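Local coordinates for peptidoglycan synthetase penicillin-binding protein 3 (Bifidobacterium adolescentis, PDB 4YE5), which probably binds penicillin and, as in other transpeptidase-family penicillin-binding proteins, is thought to cross-link the peptide stems of peptidoglycan, at residues A[50-55]-A[121-126]; A[148-153]-A[264-269]; A[221-226]-A[543-548]. One frame throughout, in Å; residues are numbered along the deposited sequence.

From the N terminus the chain first runs through the dimerisation part, where contact 1 closes a loop of 65 residues, much of it helical, by joining strand 50-54 to the end of strand 117-123. Contact 2 opens only afterwards: residues 148-153 meet the loop 264-269, so that the dimerisation and transpeptidase parts of the chain touch across 110 intervening residues. Before that loop is closed, helix 221-238 begins and opens contact 3, which packs this helix against the last one, 535-549, beside the five-stranded sheet. Contacts 2 and 3 therefore cross, and Asn152 OD1 and Arg221 NH1, 2.9 Å apart, probably hydrogen-bond between them. The centres of contacts 1 and 3 are about 44 Å apart.

Contact 1 (A[50-55]-A[121-126]); sequences YTIIGN and KDVTPA
Tyr50 and Val123 are joined by two backbone hydrogen bonds, Tyr50 N to Val123 O at 3.0 Å and Val123 N to Tyr50 O at 2.9 Å. The second is the straighter, with an N-H...O angle of 160°. Asp122 N also comes close to Tyr50 O, but its angle is too poor for a bond. Asp122 and Val123 both lie opposite Tyr50, the geometry of a G1 beta bulge, at the end of strand 117-123, an outer strand of the three-stranded antiparallel sheet in which 50-54 is central; the helix 125-132 follows at once, with Thr124 as its N-cap.

The apolar contacts gather on the side of the sheet bearing Tyr50 and Val123. Val123 CG2, placed between the backbone N and the carbonyl carbon (CG1 at chi1 -41°), lies 3.6 Å from Ile52 CG1, the two side chains crossing at about a right angle. The same methyl approaches Tyr50 CB at 3.9 Å. Farther out, Tyr50 CE2 meets Pro125 CA at 3.9 Å, obliquely to the ring, while Val123 O lies at the ring's edge. Beside the bulge, Thr51 CG2 rests 4.2 Å from Lys121 CA.

Among the polar side chains, the Tyr50 hydroxyl hydrogen-bonds to Glu48, and Asp122 makes a salt bridge with Arg49.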
loop_
_atom_site.group_PDB
_atom_site.type_symbol
_atom_site.label_atom_id
_atom_site.label_comp_id
_atom_site.label_asym_id
_atom_site.label_seq_id
_atom_site.Cartn_x
_atom_site.Cartn_y
_atom_site.Cartn_z
ATOM N N TYR A 50 -20.791 -2.923 -21.806
ATOM C CA TYR A 50 -20.604 -4.155 -22.571
ATOM C C TYR A 50 -20.346 -3.909 -24.041
ATOM O O TYR A 50 -20.850 -2.950 -24.628
ATOM C CB TYR A 50 -21.831 -5.054 -22.422
ATOM C CG TYR A 50 -22.041 -5.529 -21.014
ATOM C CD1 TYR A 50 -21.391 -6.662 -20.550
ATOM C CD2 TYR A 50 -22.879 -4.848 -20.143
ATOM C CE1 TYR A 50 -21.563 -7.107 -19.262
ATOM C CE2 TYR A 50 -23.061 -5.293 -18.831
ATOM C CZ TYR A 50 -22.397 -6.428 -18.402
ATOM O OH TYR A 50 -22.560 -6.907 -17.109
ATOM N N THR A 51 -19.551 -4.779 -24.648
ATOM C CA THR A 51 -19.525 -4.830 -26.102
ATOM C C THR A 51 -20.405 -6.000 -26.537
ATOM O O THR A 51 -20.263 -7.115 -26.019
ATOM C CB THR A 51 -18.092 -4.991 -26.644
ATOM O OG1 THR A 51 -17.278 -3.915 -26.155
ATOM C CG2 THR A 51 -18.097 -4.934 -28.152
ATOM N N ILE A 52 -21.333 -5.745 -27.454
ATOM C CA ILE A 52 -22.218 -6.800 -27.943
ATOM C C ILE A 52 -21.599 -7.430 -29.182
ATOM O O ILE A 52 -21.309 -6.740 -30.168
ATOM C CB ILE A 52 -23.633 -6.271 -28.257
ATOM C CG1 ILE A 52 -24.272 -5.671 -26.996
ATOM C CG2 ILE A 52 -24.529 -7.392 -28.846
ATOM C CD1 ILE A 52 -24.263 -6.621 -25.792
ATOM N N ILE A 53 -21.382 -8.742 -29.111
ATOM C CA ILE A 53 -20.701 -9.489 -30.161
ATOM C C ILE A 53 -21.664 -10.435 -30.863
ATOM O O ILE A 53 -22.465 -11.102 -30.213
ATOM C CB ILE A 53 -19.544 -10.342 -29.563
ATOM C CG1 ILE A 53 -18.547 -9.458 -28.790
ATOM C CG2 ILE A 53 -18.837 -11.153 -30.657
ATOM C CD1 ILE A 53 -17.885 -8.364 -29.639
ATOM N N GLY A 54 -21.583 -10.498 -32.188
ATOM C CA GLY A 54 -22.295 -11.518 -32.943
ATOM C C GLY A 54 -21.362 -12.578 -33.520
ATOM O O GLY A 54 -20.179 -12.321 -33.772
ATOM N N ASN A 55 -21.898 -13.781 -33.701
ATOM C CA ASN A 55 -21.214 -14.874 -34.387
ATOM C C ASN A 55 -21.886 -15.093 -35.750
ATOM O O ASN A 55 -22.913 -15.773 -35.847
ATOM C CB ASN A 55 -21.289 -16.144 -33.533
ATOM C CG ASN A 55 -20.570 -17.342 -34.159
ATOM O OD1 ASN A 55 -20.501 -17.485 -35.376
ATOM N ND2 ASN A 55 -20.040 -18.220 -33.309
ATOM N N LYS A 121 -20.622 -1.254 -29.419
ATOM C CA LYS A 121 -19.745 -1.021 -28.279
ATOM C C LYS A 121 -20.477 -0.214 -27.221
ATOM O O LYS A 121 -21.454 0.471 -27.535
ATOM C CB LYS A 121 -18.511 -0.218 -28.715
ATOM C CG LYS A 121 -17.670 -0.877 -29.791
ATOM C CD LYS A 121 -16.414 -0.068 -30.070
ATOM C CE LYS A 121 -15.675 -0.596 -31.288
ATOM N NZ LYS A 121 -14.434 0.194 -31.546
ATOM N N ASP A 122 -20.001 -0.296 -25.978
ATOM C CA ASP A 122 -20.433 0.611 -24.916
ATOM C C ASP A 122 -21.954 0.603 -24.632
ATOM O O ASP A 122 -22.572 1.653 -24.434
ATOM C CB ASP A 122 -19.949 2.030 -25.262
ATOM C CG ASP A 122 -20.189 3.021 -24.150
ATOM O OD1 ASP A 122 -19.981 2.657 -22.978
ATOM O OD2 ASP A 122 -20.621 4.151 -24.450
ATOM N N VAL A 123 -22.568 -0.577 -24.615
ATOM C CA VAL A 123 -23.987 -0.659 -24.272
ATOM C C VAL A 123 -24.178 -0.859 -22.764
ATOM O O VAL A 123 -23.279 -1.349 -22.058
ATOM C CB VAL A 123 -24.745 -1.774 -25.066
ATOM C CG1 VAL A 123 -24.287 -1.812 -26.534
ATOM C CG2 VAL A 123 -24.545 -3.109 -24.417
ATOM N N THR A 124 -25.354 -0.479 -22.278
ATOM C CA THR A 124 -25.666 -0.531 -20.850
ATOM C C THR A 124 -26.065 -1.923 -20.389
ATOM O O THR A 124 -26.468 -2.762 -21.199
ATOM C CB THR A 124 -26.834 0.397 -20.522
ATOM O OG1 THR A 124 -27.987 -0.039 -21.251
ATOM C CG2 THR A 124 -26.492 1.844 -20.910
ATOM N N PRO A 125 -25.958 -2.170 -19.075
ATOM C CA PRO A 125 -26.451 -3.406 -18.476
ATOM C C PRO A 125 -27.915 -3.679 -18.825
ATOM O O PRO A 125 -28.272 -4.835 -19.035
ATOM C CB PRO A 125 -26.306 -3.142 -16.973
ATOM C CG PRO A 125 -25.146 -2.182 -16.877
ATOM C CD PRO A 125 -25.225 -1.328 -18.101
ATOM N N ALA A 126 -28.746 -2.637 -18.872
ATOM C CA ALA A 126 -30.162 -2.807 -19.197
ATOM C C ALA A 126 -30.350 -3.369 -20.610
ATOM O O ALA A 126 -31.172 -4.265 -20.839
ATOM C CB ALA A 126 -30.903 -1.479 -19.045
#

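Contact 2 (A[148-153]-A[264-269]); sequences RLYSNG and TEAGSD
Tyr150 CG stands anti to the carbonyl carbon, beside the backbone N (chi1 -60°), and the ring is turned so that one face is presented to Ala266 and Gly267. Ala266 CB sits over that face 3.5 Å from Tyr150 CG, and Gly267 N lies over the same face, offset toward the rim. Tyr150 CD1 comes within 3.4 Å of Ala266 O, and Tyr150 CE1 within 3.5 Å of Gly267 CA, so the glycine backbone comes directly against the ring. The phenol hydroxyl hydrogen-bonds to Glu174.

Two beta turns are set against each other here, a type I turn from Tyr150 to Gly153 and a type II turn from Glu265 to Ser268. They join a turn following strand 148-149, in the dimerisation part, to the loop between strand 255-260 and helix 269-273 of the transpeptidase part, at the protein surface.

One hydrogen bond ties the turns: Ala266 N donates to Gly153 O at 2.9 Å, nearly straight at 170°, although the donor stands 39° out of the carbonyl plane. In Glu265 a bend at chi2 turns CD back toward the other turn, and OE1 lies 3.3 Å from Gly153 CA. Within its own turn, Glu265 O accepts from both Ser268 N and Ser268 OG, the hydroxyl approaching in the carbonyl plane on a lone pair at 2.8 Å.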
loop_
_atom_site.group_PDB
_atom_site.type_symbol
_atom_site.label_atom_id
_atom_site.label_comp_id
_atom_site.label_asym_id
_atom_site.label_seq_id
_atom_site.Cartn_x
_atom_site.Cartn_y
_atom_site.Cartn_z
ATOM N N ARG A 148 -11.540 1.217 -15.614
ATOM C CA ARG A 148 -11.349 1.336 -14.164
ATOM C C ARG A 148 -11.190 2.816 -13.818
ATOM O O ARG A 148 -10.320 3.494 -14.368
ATOM C CB ARG A 148 -10.084 0.570 -13.749
ATOM C CG ARG A 148 -9.843 0.409 -12.229
ATOM C CD ARG A 148 -10.758 -0.637 -11.631
ATOM N NE ARG A 148 -10.364 -1.100 -10.295
ATOM C CZ ARG A 148 -11.202 -1.677 -9.434
ATOM N NH1 ARG A 148 -12.481 -1.840 -9.766
ATOM N NH2 ARG A 148 -10.774 -2.096 -8.241
ATOM N N LEU A 149 -12.029 3.328 -12.923
ATOM C CA LEU A 149 -11.972 4.745 -12.563
ATOM C C LEU A 149 -11.495 4.929 -11.127
ATOM O O LEU A 149 -11.868 4.164 -10.221
ATOM C CB LEU A 149 -13.344 5.413 -12.708
ATOM C CG LEU A 149 -14.007 5.356 -14.095
ATOM C CD1 LEU A 149 -15.376 6.046 -14.083
ATOM C CD2 LEU A 149 -13.098 5.970 -15.164
ATOM N N TYR A 150 -10.708 5.974 -10.924
ATOM C CA TYR A 150 -10.169 6.294 -9.608
ATOM C C TYR A 150 -10.611 7.709 -9.279
ATOM O O TYR A 150 -10.022 8.661 -9.767
ATOM C CB TYR A 150 -8.645 6.198 -9.643
ATOM C CG TYR A 150 -8.156 4.811 -10.011
ATOM C CD1 TYR A 150 -7.944 4.453 -11.347
ATOM C CD2 TYR A 150 -7.926 3.857 -9.025
ATOM C CE1 TYR A 150 -7.508 3.175 -11.680
ATOM C CE2 TYR A 150 -7.477 2.590 -9.348
ATOM C CZ TYR A 150 -7.278 2.255 -10.678
ATOM O OH TYR A 150 -6.845 0.986 -10.993
ATOM N N SER A 151 -11.648 7.846 -8.453
ATOM C CA SER A 151 -12.291 9.150 -8.271
ATOM C C SER A 151 -11.401 10.210 -7.636
ATOM O O SER A 151 -11.653 11.396 -7.806
ATOM C CB SER A 151 -13.601 9.020 -7.482
ATOM O OG SER A 151 -13.368 8.517 -6.179
ATOM N N ASN A 152 -10.370 9.809 -6.900
ATOM C CA ASN A 152 -9.475 10.808 -6.299
ATOM C C ASN A 152 -8.260 11.199 -7.171
ATOM O O ASN A 152 -7.362 11.910 -6.705
ATOM C CB ASN A 152 -9.021 10.372 -4.898
ATOM C CG ASN A 152 -10.183 10.260 -3.908
ATOM O OD1 ASN A 152 -10.434 11.172 -3.132
ATOM N ND2 ASN A 152 -10.897 9.142 -3.945
ATOM N N GLY A 153 -8.221 10.735 -8.422
ATOM C CA GLY A 153 -7.168 11.150 -9.350
ATOM C C GLY A 153 -5.750 10.745 -8.941
ATOM O O GLY A 153 -5.399 9.561 -8.934
ATOM N N THR A 264 1.353 11.093 -9.510
ATOM C CA THR A 264 0.892 10.285 -10.638
ATOM C C THR A 264 -0.600 10.005 -10.513
ATOM O O THR A 264 -1.111 9.780 -9.404
ATOM C CB THR A 264 1.676 8.931 -10.764
ATOM O OG1 THR A 264 1.121 7.968 -9.870
ATOM C CG2 THR A 264 3.162 9.099 -10.424
ATOM N N GLU A 265 -1.305 10.043 -11.641
ATOM C CA GLU A 265 -2.712 9.654 -11.678
ATOM C C GLU A 265 -2.834 8.168 -11.365
ATOM O O GLU A 265 -2.089 7.355 -11.925
ATOM C CB GLU A 265 -3.313 9.949 -13.062
ATOM C CG GLU A 265 -3.585 11.424 -13.324
ATOM C CD GLU A 265 -4.871 11.904 -12.664
ATOM O OE1 GLU A 265 -5.721 11.052 -12.330
ATOM O OE2 GLU A 265 -5.037 13.130 -12.481
ATOM N N ALA A 266 -3.764 7.805 -10.477
ATOM C CA ALA A 266 -3.994 6.391 -10.202
ATOM C C ALA A 266 -4.424 5.707 -11.497
ATOM O O ALA A 266 -5.219 6.262 -12.247
ATOM C CB ALA A 266 -5.061 6.213 -9.127
ATOM N N GLY A 267 -3.886 4.520 -11.773
ATOM C CA GLY A 267 -4.279 3.793 -12.981
ATOM C C GLY A 267 -3.570 4.204 -14.268
ATOM O O GLY A 267 -3.777 3.589 -15.304
ATOM N N SER A 268 -2.727 5.232 -14.202
ATOM C CA SER A 268 -1.971 5.697 -15.370
ATOM C C SER A 268 -0.758 4.806 -15.662
ATOM O O SER A 268 -0.372 3.978 -14.839
ATOM C CB SER A 268 -1.477 7.117 -15.132
ATOM O OG SER A 268 -0.432 7.105 -14.170
ATOM N N ASP A 269 -0.153 4.983 -16.839
ATOM C CA ASP A 269 1.074 4.260 -17.198
ATOM C C ASP A 269 2.173 4.543 -16.177
ATOM O O ASP A 269 2.918 3.643 -15.777
ATOM C CB ASP A 269 1.571 4.697 -18.586
ATOM C CG ASP A 269 0.558 4.408 -19.691
ATOM O OD1 ASP A 269 -0.103 3.351 -19.642
ATOM O OD2 ASP A 269 0.425 5.243 -20.610
#

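Contact 3 (A[221-226]-A[543-548]); sequences RDVQWY and GEFLMQ
Tyr226 and Phe545 form the tight part of this contact, an offset stack whose ring centroids are 4.1 Å apart and whose planes differ by 10°. The displacement is specific: Phe545 CD1 lies over the centre of the Tyr226 ring, and Tyr226 CG over the centre of the Phe545 ring. Both side chains have CG anti to the backbone N, and they slide past each other in opposite directions from the two helices. Each ring therefore also reaches the base of its partner. Tyr226 CE2 touches Phe545 CB at 3.4 Å, while Tyr226 CB makes a CH-pi contact over the face of the Phe545 ring, 3.8 Å from its centroid and 11° off the ring normal.

Packing continues more loosely toward the buried side. Val223 CG1 meets Leu546 CD2 at 3.9 Å, the side chains crossing at about a right angle, and Val223 CG2 stays 4.3 Å from Phe545 CE2. Leu546 also lies on Phe517 and Ile519 of strand 517-524, and Val223 on Ala257 of strand 255-260.

The opposite character prevails around the outer Tyr226 hydroxyl. No direct hydrogen bond joins the two segments; instead a water lies within hydrogen-bonding distance of both Tyr226 OH (2.6 Å) and Glu544 OE1. Glu544 itself is exposed, so this polar bridge belongs to the solvent side.

The short helical segments run nearly antiparallel, at 158°, their axes approaching to 10.9 Å. Their buried side chains rest on strands of the five-stranded antiparallel sheet: the helix leading into its first strand, 242-249, and the last helix, 535-549, pack together on one face of the sheet, as in the penicillin-binding transpeptidase fold shared with serine beta-lactamases.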
loop_
_atom_site.group_PDB
_atom_site.type_symbol
_atom_site.label_atom_id
_atom_site.label_comp_id
_atom_site.label_asym_id
_atom_site.label_seq_id
_atom_site.Cartn_x
_atom_site.Cartn_y
_atom_site.Cartn_z
ATOM N N ARG A 221 -8.392 8.614 3.619
ATOM C CA ARG A 221 -8.290 9.507 2.461
ATOM C C ARG A 221 -7.845 10.900 2.898
ATOM O O ARG A 221 -7.015 11.516 2.245
ATOM C CB ARG A 221 -9.672 9.591 1.776
ATOM C CG ARG A 221 -9.701 9.937 0.302
ATOM C CD ARG A 221 -11.154 9.977 -0.243
ATOM N NE ARG A 221 -11.939 10.928 0.521
ATOM C CZ ARG A 221 -12.219 12.167 0.132
ATOM N NH1 ARG A 221 -11.848 12.607 -1.060
ATOM N NH2 ARG A 221 -12.910 12.958 0.932
ATOM N N ASP A 222 -8.391 11.393 4.009
ATOM C CA ASP A 222 -8.049 12.734 4.506
ATOM C C ASP A 222 -6.626 12.815 5.062
ATOM O O ASP A 222 -5.918 13.801 4.833
ATOM C CB ASP A 222 -9.068 13.209 5.550
ATOM C CG ASP A 222 -10.512 13.143 5.026
ATOM O OD1 ASP A 222 -10.841 13.907 4.087
ATOM O OD2 ASP A 222 -11.309 12.311 5.532
ATOM N N VAL A 223 -6.193 11.800 5.797
ATOM C CA VAL A 223 -4.801 11.810 6.277
ATOM C C VAL A 223 -3.827 11.649 5.100
ATOM O O VAL A 223 -2.780 12.300 5.042
ATOM C CB VAL A 223 -4.553 10.699 7.317
ATOM C CG1 VAL A 223 -3.088 10.695 7.780
ATOM C CG2 VAL A 223 -5.526 10.866 8.535
ATOM N N GLN A 224 -4.164 10.762 4.170
ATOM C CA GLN A 224 -3.309 10.535 3.007
ATOM C C GLN A 224 -3.187 11.819 2.188
ATOM O O GLN A 224 -2.099 12.215 1.776
ATOM C CB GLN A 224 -3.888 9.412 2.121
ATOM C CG GLN A 224 -3.000 9.095 0.891
ATOM C CD GLN A 224 -1.760 8.261 1.238
ATOM O OE1 GLN A 224 -1.732 7.544 2.230
ATOM N NE2 GLN A 224 -0.759 8.316 0.376
ATOM N N TRP A 225 -4.312 12.477 1.960
ATOM C CA TRP A 225 -4.307 13.715 1.180
ATOM C C TRP A 225 -3.464 14.779 1.862
ATOM O O TRP A 225 -2.654 15.435 1.205
ATOM C CB TRP A 225 -5.720 14.263 0.939
ATOM C CG TRP A 225 -5.716 15.477 0.038
ATOM C CD1 TRP A 225 -5.847 15.488 -1.329
ATOM C CD2 TRP A 225 -5.558 16.851 0.433
ATOM N NE1 TRP A 225 -5.784 16.778 -1.799
ATOM C CE2 TRP A 225 -5.599 17.632 -0.741
ATOM C CE3 TRP A 225 -5.374 17.495 1.665
ATOM C CZ2 TRP A 225 -5.464 19.022 -0.720
ATOM C CZ3 TRP A 225 -5.240 18.880 1.682
ATOM C CH2 TRP A 225 -5.285 19.624 0.499
ATOM N N TYR A 226 -3.645 14.958 3.170
ATOM C CA TYR A 226 -2.872 16.005 3.861
ATOM C C TYR A 226 -1.373 15.682 3.880
ATOM O O TYR A 226 -0.515 16.566 3.767
ATOM C CB TYR A 226 -3.394 16.262 5.275
ATOM C CG TYR A 226 -2.864 17.558 5.864
ATOM C CD1 TYR A 226 -3.442 18.789 5.540
ATOM C CD2 TYR A 226 -1.795 17.548 6.724
ATOM C CE1 TYR A 226 -2.941 19.979 6.070
ATOM C CE2 TYR A 226 -1.269 18.731 7.246
ATOM C CZ TYR A 226 -1.852 19.939 6.928
ATOM O OH TYR A 226 -1.335 21.103 7.470
ATOM N N GLY A 543 1.983 15.848 12.351
ATOM C CA GLY A 543 1.556 15.710 13.739
ATOM C C GLY A 543 0.485 16.712 14.156
ATOM O O GLY A 543 -0.544 16.338 14.728
ATOM N N GLU A 544 0.709 17.987 13.856
ATOM C CA GLU A 544 -0.287 19.020 14.137
ATOM C C GLU A 544 -1.653 18.697 13.523
ATOM O O GLU A 544 -2.680 18.818 14.175
ATOM C CB GLU A 544 0.175 20.384 13.615
ATOM C CG GLU A 544 -0.877 21.470 13.822
ATOM C CD GLU A 544 -0.568 22.777 13.098
ATOM O OE1 GLU A 544 -0.096 22.757 11.932
ATOM O OE2 GLU A 544 -0.807 23.834 13.707
ATOM N N PHE A 545 -1.664 18.301 12.257
ATOM C CA PHE A 545 -2.928 17.965 11.592
ATOM C C PHE A 545 -3.639 16.799 12.298
ATOM O O PHE A 545 -4.842 16.836 12.475
ATOM C CB PHE A 545 -2.668 17.609 10.122
ATOM C CG PHE A 545 -3.876 17.057 9.398
ATOM C CD1 PHE A 545 -4.880 17.907 8.938
ATOM C CD2 PHE A 545 -3.990 15.701 9.154
ATOM C CE1 PHE A 545 -5.993 17.403 8.274
ATOM C CE2 PHE A 545 -5.092 15.185 8.480
ATOM C CZ PHE A 545 -6.094 16.037 8.042
ATOM N N LEU A 546 -2.882 15.765 12.680
ATOM C CA LEU A 546 -3.463 14.566 13.307
ATOM C C LEU A 546 -4.073 14.815 14.679
ATOM O O LEU A 546 -5.116 14.254 15.006
ATOM C CB LEU A 546 -2.426 13.458 13.435
ATOM C CG LEU A 546 -1.940 12.793 12.149
ATOM C CD1 LEU A 546 -0.704 11.931 12.449
ATOM C CD2 LEU A 546 -3.058 11.948 11.504
HETATM N N MSE A 547 -3.420 15.641 15.494
HETATM C CA MSE A 547 -3.972 15.970 16.806
HETATM C C MSE A 547 -5.279 16.747 16.650
HETATM O O MSE A 547 -6.197 16.565 17.431
HETATM C CB MSE A 547 -2.981 16.792 17.663
HETATM C CG MSE A 547 -1.618 16.174 17.865
HETATM SE SE MSE A 547 -1.656 14.534 18.913
HETATM C CE MSE A 547 -1.581 13.243 17.482
ATOM N N GLN A 548 -5.350 17.626 15.657
ATOM C CA GLN A 548 -6.577 18.409 15.414
ATOM C C GLN A 548 -7.674 17.529 14.820
ATOM O O GLN A 548 -8.814 17.575 15.262
ATOM C CB GLN A 548 -6.290 19.599 14.475
ATOM C CG GLN A 548 -7.543 20.244 13.808
ATOM C CD GLN A 548 -8.148 21.381 14.627
ATOM O OE1 GLN A 548 -7.516 21.899 15.549
ATOM N NE2 GLN A 548 -9.376 21.776 14.286
HETATM O O HOH W 1 -0.087 20.980 9.737
#